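Local coordinates for protein ferulic acid decarboxylase 1 (Candida dubliniensis, PDB 4ZAD) that binds a prenylated flavin cofactor and probably catalyses the reversible decarboxylation of cinnamic-type acids such as ferulic, p-coumaric and cinnamic acid to vinyl compounds, at residues F156-Y160 with G161-L165; L191-N194 with P195-V198; A225-L228 with V229-M232; G237-E240 with A241-I244. All blocks are in the same frame, centred on the assembly; numbering follows the deposited sequence.

Interaction 1: residues F156-Y160 with G161-L165; sequences FIQTY and GMWVL. With 4LU (1-deoxy-5-O-phosphono-1-(3,3,4,5-tetramethyl-9,11-dioxo-2,3,8,9,10,11-hexahydro-7H-quinolino[1,8-fg]pteridin-12-ium-7-y l)-D-ribitol), chain E.
Gln-158 reaches Gly-161 through a side chain that first leaves with CG anti to the backbone N (chi1 153°) and then folds back at chi2 (54°), which sets its amide beside the glycine backbone. The site is a classic beta bulge, in which Ile-157 and Gln-158 both face Gly-180, just ahead of strand 162-166 in the Rift-related, FMN-binding domain. Two hydrogen bonds hold the amide. Gly-161 N donates to Gln-158 OE1 over 2.9 Å, arriving in the plane of the side-chain carbonyl and on one of its lone pairs. In return, Gln-158 NE2 donates to Gly-161 O at 2.8 Å; this partner lies close to the amide plane, whereas NE2 itself stands well above the plane of the backbone carbonyl. Gripped at both ends by a single residue, the amide has its rotation fixed and mimics a backbone partner for the glycine. Trp-163 comes next to it, with ring and amide planes almost perpendicular (89°). Gln-158 CG packs 3.9 Å from Trp-163 CZ2. The 3.4 Å approach of Gln-158 NE2 to Trp-163 NE1 is one of two donors and no bond; the indole N-H is instead taken by Ala-178 O, and Tyr-305 stacks on the ring. Past the amide, the chain borders the prenylated flavin. Thr-159 OG1 is bonded to Ser-321 N, while the Thr-159 backbone O turns to the cofactor. The ring of Tyr-160 meets the flavin with its edge, where CD1 lies 4.0 Å from methyl C7M of the cofactor.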
loop_
_atom_site.group_PDB
_atom_site.type_symbol
_atom_site.label_atom_id
_atom_site.label_comp_id
_atom_site.label_asym_id
_atom_site.label_seq_id
_atom_site.Cartn_x
_atom_site.Cartn_y
_atom_site.Cartn_z
ATOM N N PHE A 156 -22.528 1.501 21.833
ATOM C CA PHE A 156 -22.677 2.632 20.913
ATOM C C PHE A 156 -23.912 2.524 20.029
ATOM O O PHE A 156 -23.907 1.881 18.966
ATOM C CB PHE A 156 -21.409 2.851 20.115
ATOM C CG PHE A 156 -20.394 3.702 20.838
ATOM C CD1 PHE A 156 -19.460 3.129 21.675
ATOM C CD2 PHE A 156 -20.374 5.088 20.673
ATOM C CE1 PHE A 156 -18.527 3.921 22.329
ATOM C CE2 PHE A 156 -19.455 5.877 21.330
ATOM C CZ PHE A 156 -18.547 5.319 22.146
ATOM N N ILE A 157 -24.977 3.169 20.492
ATOM C CA ILE A 157 -26.287 3.058 19.876
ATOM C C ILE A 157 -26.320 3.891 18.610
ATOM O O ILE A 157 -27.066 3.593 17.686
ATOM C CB ILE A 157 -27.397 3.499 20.868
ATOM C CG1 ILE A 157 -28.781 3.091 20.374
ATOM C CG2 ILE A 157 -27.339 5.018 21.168
ATOM C CD1 ILE A 157 -29.863 3.421 21.365
ATOM N N GLN A 158 -25.483 4.917 18.566
ATOM C CA GLN A 158 -25.485 5.888 17.476
ATOM C C GLN A 158 -24.188 5.795 16.729
ATOM O O GLN A 158 -23.155 6.330 17.134
ATOM C CB GLN A 158 -25.764 7.292 18.002
ATOM C CG GLN A 158 -25.221 8.462 17.222
ATOM C CD GLN A 158 -25.600 8.496 15.764
ATOM O OE1 GLN A 158 -26.187 7.571 15.228
ATOM N NE2 GLN A 158 -25.224 9.578 15.104
ATOM N N THR A 159 -24.257 5.060 15.631
ATOM C CA THR A 159 -23.152 4.949 14.730
ATOM C C THR A 159 -23.584 5.269 13.307
ATOM O O THR A 159 -22.735 5.424 12.462
ATOM C CB THR A 159 -22.483 3.550 14.811
ATOM O OG1 THR A 159 -23.356 2.539 14.268
ATOM C CG2 THR A 159 -22.155 3.213 16.245
ATOM N N TYR A 160 -24.879 5.380 13.016
ATOM C CA TYR A 160 -25.292 5.615 11.631
ATOM C C TYR A 160 -26.672 6.245 11.531
ATOM O O TYR A 160 -27.437 6.012 10.577
ATOM C CB TYR A 160 -25.214 4.308 10.819
ATOM C CG TYR A 160 -24.962 4.481 9.319
ATOM C CD1 TYR A 160 -23.694 4.675 8.831
ATOM C CD2 TYR A 160 -26.012 4.414 8.389
ATOM C CE1 TYR A 160 -23.470 4.815 7.442
ATOM C CE2 TYR A 160 -25.796 4.532 7.023
ATOM C CZ TYR A 160 -24.518 4.731 6.563
ATOM O OH TYR A 160 -24.282 4.849 5.226
ATOM N N GLY A 161 -26.978 7.071 12.517
ATOM C CA GLY A 161 -28.146 7.899 12.490
ATOM C C GLY A 161 -27.638 9.310 12.503
ATOM O O GLY A 161 -26.413 9.539 12.563
ATOM N N MET A 162 -28.593 10.244 12.533
ATOM C CA MET A 162 -28.357 11.645 12.170
ATOM C C MET A 162 -28.794 12.577 13.278
ATOM O O MET A 162 -29.909 12.475 13.749
ATOM C CB MET A 162 -29.185 11.917 10.925
ATOM C CG MET A 162 -29.167 13.295 10.371
ATOM S SD MET A 162 -30.158 13.347 8.836
ATOM C CE MET A 162 -31.828 13.602 9.436
ATOM N N TRP A 163 -27.918 13.495 13.680
ATOM C CA TRP A 163 -28.268 14.464 14.719
ATOM C C TRP A 163 -28.782 15.638 13.972
ATOM O O TRP A 163 -28.142 16.072 13.018
ATOM C CB TRP A 163 -27.063 14.935 15.544
ATOM C CG TRP A 163 -26.351 13.904 16.343
ATOM C CD1 TRP A 163 -25.186 13.301 16.032
ATOM C CD2 TRP A 163 -26.752 13.377 17.604
ATOM N NE1 TRP A 163 -24.837 12.407 17.009
ATOM C CE2 TRP A 163 -25.791 12.439 17.990
ATOM C CE3 TRP A 163 -27.855 13.578 18.422
ATOM C CZ2 TRP A 163 -25.876 11.736 19.174
ATOM C CZ3 TRP A 163 -27.948 12.857 19.588
ATOM C CH2 TRP A 163 -26.965 11.954 19.956
ATOM N N VAL A 164 -29.933 16.137 14.428
ATOM C CA VAL A 164 -30.549 17.324 13.908
ATOM C C VAL A 164 -30.450 18.357 14.998
ATOM O O VAL A 164 -31.052 18.173 16.064
ATOM C CB VAL A 164 -32.038 17.048 13.599
ATOM C CG1 VAL A 164 -32.751 18.319 13.044
ATOM C CG2 VAL A 164 -32.181 15.827 12.670
ATOM N N LEU A 165 -29.661 19.409 14.759
ATOM C CA LEU A 165 -29.536 20.544 15.671
ATOM C C LEU A 165 -29.780 21.786 14.851
ATOM O O LEU A 165 -29.376 21.848 13.696
ATOM C CB LEU A 165 -28.138 20.591 16.322
ATOM C CG LEU A 165 -27.874 19.928 17.705
ATOM C CD1 LEU A 165 -28.782 18.736 18.001
ATOM C CD2 LEU A 165 -26.429 19.455 17.860
HETATM C C9 4LU E . -18.784 9.700 10.109
HETATM C C8 4LU E . -19.486 8.518 9.842
HETATM C C7 4LU E . -19.673 7.554 10.843
HETATM C C10 4LU E . -17.990 11.795 13.040
HETATM C C6 4LU E . -19.032 7.789 12.169
HETATM N N3 4LU E . -17.689 12.583 15.637
HETATM C C2 4LU E . -17.711 13.502 14.665
HETATM C C13 4LU E . -20.617 7.008 13.757
HETATM C C5 4LU E . -19.197 6.835 13.271
HETATM C C1 4LU E . -17.782 8.449 14.575
HETATM O O2 4LU E . -17.610 14.689 15.002
HETATM N N1 4LU E . -17.856 13.114 13.375
HETATM C C4 4LU E . -17.798 11.266 15.365
HETATM O O4 4LU E . -17.761 10.521 16.374
HETATM C C4A 4LU E . -17.941 10.829 14.069
HETATM N N5 4LU E . -17.718 9.329 13.617
HETATM C C3 4LU E . -18.476 7.249 14.463
HETATM C C12 4LU E . -18.982 5.375 12.886
HETATM C C5A 4LU E . -18.260 9.042 12.375
HETATM C C7M 4LU E . -20.442 6.280 10.611
HETATM C C8M 4LU E . -20.065 8.370 8.459
HETATM C C9A 4LU E . -18.316 10.050 11.385
HETATM N N10 4LU E . -18.154 11.436 11.736
HETATM C "C1'" 4LU E . -17.596 12.397 10.775
HETATM C "C2'" 4LU E . -18.680 13.428 10.458
HETATM O "O2'" 4LU E . -19.908 12.728 10.173
HETATM C "C3'" 4LU E . -18.288 14.352 9.298
HETATM O "O3'" 4LU E . -17.126 15.127 9.661
HETATM C "C4'" 4LU E . -19.433 15.306 8.895
HETATM O "O4'" 4LU E . -18.912 16.347 8.063
HETATM C "C5'" 4LU E . -20.076 15.976 10.121
HETATM O "O5'" 4LU E . -21.092 16.903 9.794
HETATM P P 4LU E . -20.890 18.477 9.843
HETATM O O2P 4LU E . -22.346 18.887 9.626
HETATM O O3P 4LU E . -19.896 18.742 8.691
HETATM O O1P 4LU E . -20.308 18.792 11.204
#

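Interaction 2: residues L191-N194 with P195-V198; sequences LVIN and PQHV. With 4LU (1-deoxy-5-O-phosphono-1-(3,3,4,5-tetramethyl-9,11-dioxo-2,3,8,9,10,11-hexahydro-7H-quinolino[1,8-fg]pteridin-12-ium-7-y l)-D-ribitol), chain E.
Gln-196, which packs against Ile-193, presents the nitrogen end of its flat side-chain amide to the prenylated flavin, whereas the imidazole of His-197 stands obliquely to the phosphate and meets Trp-172 in an edge-to-face contact. The amide nitrogen does double duty: Gln-196 NE2 donates to the flavin carbonyl O2 (3.0 Å) and to the ribityl hydroxyl O3' (3.0 Å). Both bonds are fairly straight, with N-H...O angles of 157° and 167°, and together they tie the ring system to its sugar chain. A bend at chi2 (-65°) brings the amide round to O2 and O3' of the cofactor, while Gln-196 CG also lies 3.2 Å from O2. Leu-191 borders the same pyrimidine ring, its CD1 coming 3.5 Å from the cofactor's O4. On the protein side, the backbone folds sharply: Gln-196 N donates to Ile-193 O at 2.9 Å, in the plane of that carbonyl, across a cis peptide bond between Asn-194 and Pro-195. A loose apolar contact accompanies it, with Ile-193 CG1 4.3 Å from Gln-196 CG. Farther along, Val-198 turns its CG2 back to within 4.2 Å of Val-192 CA, so that the helix start packs on the chain before the turn. Asn-194 points outward, with its OD1 bonded to Lys-199. Gln-196 is the N-cap residue of helix 197-207, and in the first turn His-197 N donates to the phosphate oxygen O1P at 2.8 Å. The positive end of the helix dipole would favour this anion. The whole is a cis-proline turn of type VI leading into a phosphate-binding helix N terminus in the flavin site.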
loop_
_atom_site.group_PDB
_atom_site.type_symbol
_atom_site.label_atom_id
_atom_site.label_comp_id
_atom_site.label_asym_id
_atom_site.label_seq_id
_atom_site.Cartn_x
_atom_site.Cartn_y
_atom_site.Cartn_z
ATOM N N LEU A 191 -19.182 12.263 21.169
ATOM C CA LEU A 191 -18.278 13.343 20.786
ATOM C C LEU A 191 -18.978 14.589 20.258
ATOM O O LEU A 191 -19.905 14.508 19.438
ATOM C CB LEU A 191 -17.340 12.870 19.674
ATOM C CG LEU A 191 -16.093 12.075 20.016
ATOM C CD1 LEU A 191 -15.442 11.735 18.681
ATOM C CD2 LEU A 191 -15.164 12.887 20.874
ATOM N N VAL A 192 -18.439 15.729 20.681
ATOM C CA VAL A 192 -18.892 17.049 20.338
ATOM C C VAL A 192 -17.610 17.870 20.377
ATOM O O VAL A 192 -17.265 18.415 21.428
ATOM C CB VAL A 192 -19.913 17.548 21.403
ATOM C CG1 VAL A 192 -20.275 19.017 21.177
ATOM C CG2 VAL A 192 -21.194 16.617 21.453
ATOM N N ILE A 193 -16.845 17.922 19.275
ATOM C CA ILE A 193 -15.522 18.590 19.307
ATOM C C ILE A 193 -15.364 19.614 18.215
ATOM O O ILE A 193 -16.052 19.604 17.232
ATOM C CB ILE A 193 -14.345 17.579 19.266
ATOM C CG1 ILE A 193 -14.268 16.847 17.917
ATOM C CG2 ILE A 193 -14.514 16.502 20.404
ATOM C CD1 ILE A 193 -13.079 15.919 17.733
ATOM N N ASN A 194 -14.453 20.535 18.423
ATOM C CA ASN A 194 -14.107 21.509 17.430
ATOM C C ASN A 194 -13.519 20.780 16.242
ATOM O O ASN A 194 -12.891 19.737 16.422
ATOM C CB ASN A 194 -13.096 22.509 17.986
ATOM C CG ASN A 194 -13.729 23.529 18.909
ATOM O OD1 ASN A 194 -14.812 24.017 18.632
ATOM N ND2 ASN A 194 -13.041 23.882 20.001
ATOM N N PRO A 195 -13.784 21.269 15.011
ATOM C CA PRO A 195 -14.717 22.343 14.604
ATOM C C PRO A 195 -16.032 21.795 14.035
ATOM O O PRO A 195 -16.645 22.424 13.150
ATOM C CB PRO A 195 -13.942 23.058 13.501
ATOM C CG PRO A 195 -13.202 21.883 12.781
ATOM C CD PRO A 195 -13.034 20.750 13.852
ATOM N N GLN A 196 -16.458 20.637 14.553
ATOM C CA GLN A 196 -17.631 19.952 14.027
ATOM C C GLN A 196 -18.910 20.747 14.221
ATOM O O GLN A 196 -19.103 21.438 15.229
ATOM C CB GLN A 196 -17.780 18.569 14.654
ATOM C CG GLN A 196 -16.598 17.675 14.360
ATOM C CD GLN A 196 -16.449 17.348 12.880
ATOM O OE1 GLN A 196 -15.938 18.169 12.089
ATOM N NE2 GLN A 196 -16.911 16.154 12.490
ATOM N N HIS A 197 -19.812 20.625 13.262
ATOM C CA HIS A 197 -21.024 21.400 13.361
ATOM C C HIS A 197 -21.904 21.131 14.588
ATOM O O HIS A 197 -22.521 22.055 15.096
ATOM C CB HIS A 197 -21.807 21.332 12.048
ATOM C CG HIS A 197 -21.131 22.075 10.941
ATOM N ND1 HIS A 197 -20.129 22.984 11.189
ATOM C CD2 HIS A 197 -21.332 22.087 9.607
ATOM C CE1 HIS A 197 -19.723 23.508 10.053
ATOM N NE2 HIS A 197 -20.441 22.983 9.077
ATOM N N VAL A 198 -21.947 19.896 15.086
ATOM C CA VAL A 198 -22.711 19.635 16.328
ATOM C C VAL A 198 -22.236 20.570 17.435
ATOM O O VAL A 198 -23.046 20.977 18.260
ATOM C CB VAL A 198 -22.654 18.173 16.825
ATOM C CG1 VAL A 198 -23.455 17.264 15.928
ATOM C CG2 VAL A 198 -21.259 17.691 16.891
HETATM C C9 4LU E . -18.784 9.700 10.109
HETATM C C8 4LU E . -19.486 8.518 9.842
HETATM C C7 4LU E . -19.673 7.554 10.843
HETATM C C10 4LU E . -17.990 11.795 13.040
HETATM C C6 4LU E . -19.032 7.789 12.169
HETATM N N3 4LU E . -17.689 12.583 15.637
HETATM C C2 4LU E . -17.711 13.502 14.665
HETATM C C13 4LU E . -20.617 7.008 13.757
HETATM C C5 4LU E . -19.197 6.835 13.271
HETATM C C1 4LU E . -17.782 8.449 14.575
HETATM O O2 4LU E . -17.610 14.689 15.002
HETATM N N1 4LU E . -17.856 13.114 13.375
HETATM C C4 4LU E . -17.798 11.266 15.365
HETATM O O4 4LU E . -17.761 10.521 16.374
HETATM C C4A 4LU E . -17.941 10.829 14.069
HETATM N N5 4LU E . -17.718 9.329 13.617
HETATM C C3 4LU E . -18.476 7.249 14.463
HETATM C C12 4LU E . -18.982 5.375 12.886
HETATM C C5A 4LU E . -18.260 9.042 12.375
HETATM C C7M 4LU E . -20.442 6.280 10.611
HETATM C C8M 4LU E . -20.065 8.370 8.459
HETATM C C9A 4LU E . -18.316 10.050 11.385
HETATM N N10 4LU E . -18.154 11.436 11.736
HETATM C "C1'" 4LU E . -17.596 12.397 10.775
HETATM C "C2'" 4LU E . -18.680 13.428 10.458
HETATM O "O2'" 4LU E . -19.908 12.728 10.173
HETATM C "C3'" 4LU E . -18.288 14.352 9.298
HETATM O "O3'" 4LU E . -17.126 15.127 9.661
HETATM C "C4'" 4LU E . -19.433 15.306 8.895
HETATM O "O4'" 4LU E . -18.912 16.347 8.063
HETATM C "C5'" 4LU E . -20.076 15.976 10.121
HETATM O "O5'" 4LU E . -21.092 16.903 9.794
HETATM P P 4LU E . -20.890 18.477 9.843
HETATM O O2P 4LU E . -22.346 18.887 9.626
HETATM O O3P 4LU E . -19.896 18.742 8.691
HETATM O O1P 4LU E . -20.308 18.792 11.204
#

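Interaction 3: residues A225-L228 with V229-M232; sequences AAIL and VSSM. With K (potassium ion), chain D; 4LU (1-deoxy-5-O-phosphono-1-(3,3,4,5-tetramethyl-9,11-dioxo-2,3,8,9,10,11-hexahydro-7H-quinolino[1,8-fg]pteridin-12-ium-7-y l)-D-ribitol), chain E.
Ala-226 and Ser-230 meet in a tightly bonded part of this local contact, where one carbonyl is gripped twice. Ser-230 N donates to Ala-226 O over 2.8 Å, and Ser-230 OG reaches the same oxygen, also at 2.8 Å, the two coming from opposite faces of the carbonyl plane. Ser-230 OG is put there by its first torsion (chi1 -75°), which lays it beside its own backbone N and turns it back along the helix. One residue earlier, Val-229 N donates to Ala-225 O in a nearly straight bond, N-H...O 174°. The apolar flank is looser: Leu-228 CD2 and Val-229 CG2 stay 4.4 Å apart, and each residue packs on another element, Leu-228 on Leu-337 of helix 334-347 and Val-229 on Tyr-243 and Ile-244. These bonds belong to the last turns of helix 224-230, whose last carbonyls, Val-229 O and Ser-230 O, turn to a potassium ion, together with Met-232 O just beyond. The ion is bound by Val-229 O (3.0 Å), Ser-230 O (3.1 Å) and Met-232 O (2.7 Å). The cofactor adds O5' and phosphate oxygen O2P, and Trp-175 O and Glu-240 OE1 complete seven ligands. Helix end and cofactor phosphate are thus joined through a cation, and the negative end of the helix dipole would suit it. Val-229 O also accepts from Met-232 N, within a bend that leaves Met-232 O facing the ion. Here the loose side opens on the flavin and not on solvent: Ser-231 OG, anti to its backbone N (chi1 -176°), approaches the cofactor methyl C8M.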
loop_
_atom_site.group_PDB
_atom_site.type_symbol
_atom_site.label_atom_id
_atom_site.label_comp_id
_atom_site.label_asym_id
_atom_site.label_seq_id
_atom_site.Cartn_x
_atom_site.Cartn_y
_atom_site.Cartn_z
ATOM N N ALA A 225 -29.685 9.236 1.106
ATOM C CA ALA A 225 -28.969 10.426 0.631
ATOM C C ALA A 225 -28.739 11.379 1.808
ATOM O O ALA A 225 -27.705 12.034 1.870
ATOM C CB ALA A 225 -29.733 11.139 -0.485
ATOM N N ALA A 226 -29.697 11.435 2.734
ATOM C CA ALA A 226 -29.587 12.294 3.926
ATOM C C ALA A 226 -28.445 11.848 4.845
ATOM O O ALA A 226 -27.715 12.682 5.391
ATOM C CB ALA A 226 -30.934 12.334 4.725
ATOM N N ILE A 227 -28.290 10.536 5.030
ATOM C CA ILE A 227 -27.241 10.053 5.915
ATOM C C ILE A 227 -25.901 10.200 5.196
ATOM O O ILE A 227 -24.903 10.473 5.815
ATOM C CB ILE A 227 -27.509 8.580 6.460
ATOM C CG1 ILE A 227 -26.715 8.308 7.762
ATOM C CG2 ILE A 227 -27.163 7.499 5.392
ATOM C CD1 ILE A 227 -27.286 8.996 8.982
ATOM N N LEU A 228 -25.861 10.040 3.886
ATOM C CA LEU A 228 -24.602 10.329 3.159
ATOM C C LEU A 228 -24.124 11.799 3.438
ATOM O O LEU A 228 -23.036 12.063 3.988
ATOM C CB LEU A 228 -24.786 10.059 1.651
ATOM C CG LEU A 228 -23.499 10.011 0.791
ATOM C CD1 LEU A 228 -23.579 8.997 -0.377
ATOM C CD2 LEU A 228 -23.164 11.415 0.270
ATOM N N VAL A 229 -24.959 12.766 3.078
ATOM C CA VAL A 229 -24.622 14.175 3.350
ATOM C C VAL A 229 -24.391 14.456 4.845
ATOM O O VAL A 229 -23.545 15.272 5.181
ATOM C CB VAL A 229 -25.655 15.136 2.740
ATOM C CG1 VAL A 229 -25.325 16.580 3.060
ATOM C CG2 VAL A 229 -25.674 14.921 1.223
ATOM N N SER A 230 -25.109 13.758 5.719
ATOM C CA SER A 230 -24.906 13.895 7.145
ATOM C C SER A 230 -23.434 13.625 7.449
ATOM O O SER A 230 -22.843 14.186 8.360
ATOM C CB SER A 230 -25.814 12.945 7.981
ATOM O OG SER A 230 -27.165 13.382 8.028
ATOM N N SER A 231 -22.833 12.793 6.637
ATOM C CA SER A 231 -21.422 12.495 6.783
ATOM C C SER A 231 -20.422 13.409 6.015
ATOM O O SER A 231 -19.208 13.274 6.183
ATOM C CB SER A 231 -21.237 11.037 6.411
ATOM O OG SER A 231 -19.872 10.696 6.640
ATOM N N MET A 232 -20.927 14.351 5.215
ATOM C CA MET A 232 -20.124 15.242 4.370
ATOM C C MET A 232 -19.949 16.618 4.995
ATOM O O MET A 232 -20.913 17.168 5.501
ATOM C CB MET A 232 -20.881 15.421 3.053
ATOM C CG MET A 232 -20.249 16.341 2.024
ATOM S SD MET A 232 -20.919 15.930 0.427
ATOM C CE MET A 232 -19.841 16.863 -0.675
HETATM K K K D . -22.810 17.173 7.437
HETATM C C9 4LU E . -18.784 9.700 10.109
HETATM C C8 4LU E . -19.486 8.518 9.842
HETATM C C7 4LU E . -19.673 7.554 10.843
HETATM C C10 4LU E . -17.990 11.795 13.040
HETATM C C6 4LU E . -19.032 7.789 12.169
HETATM N N3 4LU E . -17.689 12.583 15.637
HETATM C C2 4LU E . -17.711 13.502 14.665
HETATM C C13 4LU E . -20.617 7.008 13.757
HETATM C C5 4LU E . -19.197 6.835 13.271
HETATM C C1 4LU E . -17.782 8.449 14.575
HETATM O O2 4LU E . -17.610 14.689 15.002
HETATM N N1 4LU E . -17.856 13.114 13.375
HETATM C C4 4LU E . -17.798 11.266 15.365
HETATM O O4 4LU E . -17.761 10.521 16.374
HETATM C C4A 4LU E . -17.941 10.829 14.069
HETATM N N5 4LU E . -17.718 9.329 13.617
HETATM C C3 4LU E . -18.476 7.249 14.463
HETATM C C12 4LU E . -18.982 5.375 12.886
HETATM C C5A 4LU E . -18.260 9.042 12.375
HETATM C C7M 4LU E . -20.442 6.280 10.611
HETATM C C8M 4LU E . -20.065 8.370 8.459
HETATM C C9A 4LU E . -18.316 10.050 11.385
HETATM N N10 4LU E . -18.154 11.436 11.736
HETATM C "C1'" 4LU E . -17.596 12.397 10.775
HETATM C "C2'" 4LU E . -18.680 13.428 10.458
HETATM O "O2'" 4LU E . -19.908 12.728 10.173
HETATM C "C3'" 4LU E . -18.288 14.352 9.298
HETATM O "O3'" 4LU E . -17.126 15.127 9.661
HETATM C "C4'" 4LU E . -19.433 15.306 8.895
HETATM O "O4'" 4LU E . -18.912 16.347 8.063
HETATM C "C5'" 4LU E . -20.076 15.976 10.121
HETATM O "O5'" 4LU E . -21.092 16.903 9.794
HETATM P P 4LU E . -20.890 18.477 9.843
HETATM O O2P 4LU E . -22.346 18.887 9.626
HETATM O O3P 4LU E . -19.896 18.742 8.691
HETATM O O1P 4LU E . -20.308 18.792 11.204
#

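Interaction 4: residues G237-E240 with A241-I244; sequences GATE and AEYI. With K (potassium ion), chain D; MN (manganese (II) ion), chain C.
The backbone from Thr-239 to Ile-244 winds into the first turn of helix 240-247: Glu-242 N donates to Thr-239 O at 3.2 Å, from well above the carbonyl plane, and Ile-244 N donates to Glu-240 O at 3.0 Å, nearly along the C=O axis. Thr-239 lies over this turn with CG2 anti to its backbone N, which brings that methyl to 3.9 Å from Ala-241 CB and near Glu-242 CG. Its hydroxyl points elsewhere, to Thr-173 N. One turn on from Glu-240, Ile-244 CD1 rests 4.1 Å from Glu-240 CB, while Tyr-243 sends its ring away to bond Leu-106 O through OH. Glu-240 carries the site. Its chain leaves beside the backbone N (chi1 -78°) and bends at chi2 (80°), so the carboxylate swings clear of the helix toward the metals. Glu-240 OE1 binds manganese at 2.0 Å and also potassium at 3.1 Å, whereas OE2 stands 3.8 Å from manganese, so the carboxylate is monodentate toward manganese. Asn-174 OD1 and the cofactor phosphate O2P complete the manganese shell with two waters. One of these waters also donates to Ala-238 O at 2.6 Å, a second-shell bond that fixes it to the loop before the helix. A carboxylate bridging manganese and potassium beside a flavin phosphate is the metal site of this UbiD-type enzyme.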
loop_
_atom_site.group_PDB
_atom_site.type_symbol
_atom_site.label_atom_id
_atom_site.label_comp_id
_atom_site.label_asym_id
_atom_site.label_seq_id
_atom_site.Cartn_x
_atom_site.Cartn_y
_atom_site.Cartn_z
ATOM N N GLY A 237 -22.738 26.966 8.406
ATOM C CA GLY A 237 -23.973 27.727 8.131
ATOM C C GLY A 237 -24.896 27.079 7.112
ATOM O O GLY A 237 -25.995 27.555 6.909
ATOM N N ALA A 238 -24.477 25.984 6.492
ATOM C CA ALA A 238 -25.266 25.399 5.413
ATOM C C ALA A 238 -26.279 24.359 5.926
ATOM O O ALA A 238 -25.905 23.463 6.692
ATOM C CB ALA A 238 -24.358 24.787 4.395
ATOM N N THR A 239 -27.537 24.463 5.487
ATOM C CA THR A 239 -28.538 23.486 5.859
ATOM C C THR A 239 -28.430 22.276 4.904
ATOM O O THR A 239 -28.738 22.411 3.726
ATOM C CB THR A 239 -29.959 24.080 5.830
ATOM O OG1 THR A 239 -30.097 25.047 6.885
ATOM C CG2 THR A 239 -31.048 22.952 5.963
ATOM N N GLU A 240 -27.947 21.131 5.421
ATOM C CA GLU A 240 -27.787 19.904 4.653
ATOM C C GLU A 240 -29.050 19.522 3.878
ATOM O O GLU A 240 -28.967 19.132 2.711
ATOM C CB GLU A 240 -27.440 18.723 5.560
ATOM C CG GLU A 240 -26.020 18.651 6.015
ATOM C CD GLU A 240 -25.688 19.561 7.183
ATOM O OE1 GLU A 240 -24.487 19.791 7.461
ATOM O OE2 GLU A 240 -26.623 20.055 7.820
ATOM N N ALA A 241 -30.214 19.629 4.502
ATOM C CA ALA A 241 -31.488 19.255 3.821
ATOM C C ALA A 241 -31.637 19.772 2.377
ATOM O O ALA A 241 -32.237 19.096 1.558
ATOM C CB ALA A 241 -32.733 19.686 4.648
ATOM N N GLU A 242 -31.103 20.953 2.086
ATOM C CA GLU A 242 -31.293 21.604 0.789
ATOM C C GLU A 242 -30.388 20.954 -0.294
ATOM O O GLU A 242 -30.792 20.775 -1.436
ATOM C CB GLU A 242 -30.996 23.096 0.929
ATOM C CG GLU A 242 -31.798 23.794 2.010
ATOM C CD GLU A 242 -31.605 25.324 2.064
ATOM O OE1 GLU A 242 -30.618 25.879 1.477
ATOM O OE2 GLU A 242 -32.466 25.968 2.735
ATOM N N TYR A 243 -29.156 20.599 0.072
ATOM C CA TYR A 243 -28.265 19.840 -0.819
ATOM C C TYR A 243 -28.842 18.455 -1.004
ATOM O O TYR A 243 -28.858 17.948 -2.113
ATOM C CB TYR A 243 -26.879 19.768 -0.224
ATOM C CG TYR A 243 -25.787 19.069 -1.006
ATOM C CD1 TYR A 243 -25.471 19.412 -2.328
ATOM C CD2 TYR A 243 -24.968 18.148 -0.379
ATOM C CE1 TYR A 243 -24.413 18.780 -3.002
ATOM C CE2 TYR A 243 -23.904 17.524 -1.047
ATOM C CZ TYR A 243 -23.628 17.843 -2.343
ATOM O OH TYR A 243 -22.590 17.185 -2.965
ATOM N N ILE A 244 -29.371 17.844 0.054
ATOM C CA ILE A 244 -29.932 16.487 -0.104
ATOM C C ILE A 244 -31.066 16.506 -1.130
ATOM O O ILE A 244 -31.127 15.645 -2.002
ATOM C CB ILE A 244 -30.388 15.837 1.228
ATOM C CG1 ILE A 244 -29.174 15.610 2.175
ATOM C CG2 ILE A 244 -31.079 14.546 0.948
ATOM C CD1 ILE A 244 -29.505 15.716 3.610
HETATM K K K D . -22.810 17.173 7.437
HETATM MN MN MN C . -22.961 20.672 8.482
HETATM O O HOH W 1 -23.478 22.594 7.260
HETATM O O HOH W 2 -21.199 20.321 7.052
#

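Overall arrangement
The four contacts follow one another along the chain without nesting or crossing, all within the Rift-related, FMN-binding domain. Interaction 1 turns the chain into strand 162-166; after that strand and its neighbours, interaction 2 closes the turn that opens helix 197-207, its centre about 13 Å from the first, with Leu-165 CD2 packing on Val-198 O at 3.7 Å. Interaction 3 ends helix 224-230, against which residues 156-165 pack through Met-162 and Tyr-160. Interaction 4 then opens helix 240-247; Ile-244 and Tyr-243 lie on Ala-226, Val-229 and Met-232 of interaction 3. All four reach the cofactor, interaction 4 through Glu-240, and interactions 3 and 4 share potassium.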